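Local coordinates for glutathione peroxidase-like protein (Trypanosoma brucei, PDB 3DWV), which probably reduces hydroperoxides as a tryparedoxin-dependent peroxidase of the glutathione peroxidase family, forming a disulfide in its oxidized form, at residues 151-156 and 162-167. The protein carries 1 engineered substitution. Sequence-based numbering, arbitrary orientation. Where two conformers were deposited one is given.
Sequences TSFLID and VERFSP
CG of Phe153 lies anti to its carbonyl carbon (chi1 -62°) and CG of Arg164 anti to its own backbone N (chi1 -175°), torsions that lay the two side chains alongside each other from a non-hydrogen-bonded antiparallel pair. The arginine chain thereby runs along the phenyl ring, with CG off-centre over it, 4.3 Å from the centroid of the Phe153 ring. A bend at chi3 then turns the guanidinium, so that Phe153 CZ sits over one of its faces, 4.0 Å from Arg164 CZ, while the two planes stand 68° apart. Arginine suits this edge-strand position: its methylenes pack against the ring, and its nitrogens reach the backbone carbonyls of Lys137, Lys144 and Ala145, which fix the rotation of the group.

Strands 152-155 and 161-165 form the antiparallel beta hairpin at one side of the thioredoxin-fold sheet, with 161-165 outermost and 152-155 also hydrogen-bonded, antiparallel, to strand 49-54. Ser152 and Phe165 are a hydrogen-bonded pair, Ser152 N giving a nearly straight bond to Phe165 O (3.0 Å). At the turn end, Val162 and Glu163 both face Leu154, a classic beta bulge: Leu154 O accepts a short bond from Val162 N (2.8 Å) and a weak one from Glu163 N (3.5 Å).

On the other face of the sheet, Leu154 presents CB to the edge of the Phe165 ring, in its plane, 4.0 Å from Phe165 CE2. Leucine and phenylalanine supply the apolar part of this mixed face, where Lys177 of helix 171-181 touches both of them and Glu163. Small enough to fit beside the ring's root, Ser152 in the conformer given places OG 3.5 Å from Phe165 CB.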
loop_
_atom_site.group_PDB
_atom_site.type_symbol
_atom_site.label_atom_id
_atom_site.label_comp_id
_atom_site.label_asym_id
_atom_site.label_seq_id
_atom_site.Cartn_x
_atom_site.Cartn_y
_atom_site.Cartn_z
ATOM N N THR A 151 -2.620 2.175 -5.279
ATOM C CA THR A 151 -2.301 0.787 -5.648
ATOM C C THR A 151 -2.155 -0.014 -4.362
ATOM O O THR A 151 -1.762 0.547 -3.323
ATOM C CB THR A 151 -1.018 0.704 -6.475
ATOM O OG1 THR A 151 -1.315 1.289 -7.745
ATOM C CG2 THR A 151 -0.523 -0.720 -6.752
ATOM N N SER A 152 -2.526 -1.316 -4.392
ATOM C CA SER A 152 -2.340 -2.137 -3.189
ATOM C C SER A 152 -1.755 -3.503 -3.528
ATOM O O SER A 152 -1.832 -3.976 -4.675
ATOM C CB SER A 152 -3.643 -2.341 -2.409
ATOM O OG SER A 152 -4.681 -2.919 -3.172
ATOM N N PHE A 153 -1.193 -4.076 -2.446
ATOM C CA PHE A 153 -0.744 -5.438 -2.466
ATOM C C PHE A 153 -1.488 -6.221 -1.386
ATOM O O PHE A 153 -1.523 -5.810 -0.231
ATOM C CB PHE A 153 0.757 -5.582 -2.212
ATOM C CG PHE A 153 1.579 -4.883 -3.308
ATOM C CD1 PHE A 153 1.848 -3.510 -3.231
ATOM C CD2 PHE A 153 2.035 -5.667 -4.374
ATOM C CE1 PHE A 153 2.601 -2.960 -4.257
ATOM C CE2 PHE A 153 2.763 -5.082 -5.399
ATOM C CZ PHE A 153 3.007 -3.721 -5.337
ATOM N N LEU A 154 -2.079 -7.344 -1.793
ATOM C CA LEU A 154 -2.649 -8.290 -0.837
ATOM C C LEU A 154 -1.574 -9.276 -0.355
ATOM O O LEU A 154 -0.878 -9.890 -1.173
ATOM C CB LEU A 154 -3.790 -9.052 -1.467
ATOM C CG LEU A 154 -4.604 -9.964 -0.568
ATOM C CD1 LEU A 154 -5.327 -9.275 0.577
ATOM C CD2 LEU A 154 -5.656 -10.665 -1.443
ATOM N N ILE A 155 -1.449 -9.359 0.957
ATOM C CA ILE A 155 -0.422 -10.142 1.629
ATOM C C ILE A 155 -1.079 -11.344 2.330
ATOM O O ILE A 155 -2.120 -11.152 3.016
ATOM C CB ILE A 155 0.260 -9.257 2.677
ATOM C CG1 ILE A 155 0.689 -7.878 2.126
ATOM C CG2 ILE A 155 1.398 -10.037 3.320
ATOM C CD1 ILE A 155 1.588 -7.918 0.906
ATOM N N ASP A 156 -0.544 -12.545 2.202
ATOM C CA ASP A 156 -1.183 -13.711 2.854
ATOM C C ASP A 156 -0.795 -13.832 4.322
ATOM O O ASP A 156 -0.096 -12.973 4.866
ATOM C CB ASP A 156 -0.941 -14.961 2.012
ATOM C CG ASP A 156 0.457 -15.522 2.047
ATOM O OD1 ASP A 156 1.260 -15.076 2.890
ATOM O OD2 ASP A 156 0.837 -16.430 1.243
ATOM N N VAL A 162 0.550 -11.684 -2.692
ATOM C CA VAL A 162 -0.108 -12.649 -3.576
ATOM C C VAL A 162 -0.945 -11.983 -4.651
ATOM O O VAL A 162 -1.297 -12.643 -5.638
ATOM C CB VAL A 162 -0.956 -13.616 -2.736
ATOM C CG1 VAL A 162 0.010 -14.515 -1.956
ATOM C CG2 VAL A 162 -1.922 -12.928 -1.790
ATOM N N GLU A 163 -1.294 -10.716 -4.531
ATOM C CA GLU A 163 -1.982 -9.983 -5.597
ATOM C C GLU A 163 -1.568 -8.511 -5.556
ATOM O O GLU A 163 -1.284 -7.967 -4.467
ATOM C CB GLU A 163 -3.513 -10.045 -5.497
ATOM C CG GLU A 163 -4.127 -11.400 -5.239
ATOM C CD GLU A 163 -4.202 -12.344 -6.419
ATOM O OE1 GLU A 163 -4.075 -11.887 -7.583
ATOM O OE2 GLU A 163 -4.400 -13.565 -6.159
ATOM N N ARG A 164 -1.573 -7.873 -6.716
ATOM C CA ARG A 164 -1.410 -6.429 -6.861
ATOM C C ARG A 164 -2.752 -5.919 -7.424
ATOM O O ARG A 164 -3.192 -6.472 -8.452
ATOM C CB ARG A 164 -0.297 -5.970 -7.815
ATOM C CG ARG A 164 -0.070 -4.471 -7.871
ATOM C CD ARG A 164 0.659 -3.903 -9.070
ATOM N NE ARG A 164 2.073 -4.166 -8.972
ATOM C CZ ARG A 164 3.061 -3.347 -9.342
ATOM N NH1 ARG A 164 2.847 -2.155 -9.873
ATOM N NH2 ARG A 164 4.295 -3.772 -9.157
ATOM N N PHE A 165 -3.337 -4.916 -6.794
ATOM C CA PHE A 165 -4.572 -4.320 -7.311
ATOM C C PHE A 165 -4.375 -2.877 -7.752
ATOM O O PHE A 165 -3.728 -2.111 -7.029
ATOM C CB PHE A 165 -5.685 -4.342 -6.258
ATOM C CG PHE A 165 -6.119 -5.776 -5.922
ATOM C CD1 PHE A 165 -6.998 -6.467 -6.728
ATOM C CD2 PHE A 165 -5.642 -6.394 -4.773
ATOM C CE1 PHE A 165 -7.396 -7.765 -6.421
ATOM C CE2 PHE A 165 -6.033 -7.696 -4.468
ATOM C CZ PHE A 165 -6.917 -8.399 -5.273
ATOM N N SER A 166 -4.953 -2.473 -8.887
ATOM C CA SER A 166 -5.061 -1.051 -9.189
ATOM C C SER A 166 -6.028 -0.354 -8.250
ATOM O O SER A 166 -6.848 -0.981 -7.559
ATOM C CB SER A 166 -5.539 -0.956 -10.645
ATOM O OG SER A 166 -6.888 -1.385 -10.722
ATOM N N PRO A 167 -5.969 0.958 -8.155
ATOM C CA PRO A 167 -6.837 1.709 -7.241
ATOM C C PRO A 167 -8.320 1.623 -7.526
ATOM O O PRO A 167 -9.140 1.841 -6.625
ATOM C CB PRO A 167 -6.419 3.177 -7.462
ATOM C CG PRO A 167 -5.763 3.154 -8.795
ATOM C CD PRO A 167 -4.991 1.861 -8.812
HETATM O O HOH W 1 0.523 0.375 -10.154
HETATM O O HOH W 2 -5.910 -0.962 -4.763
#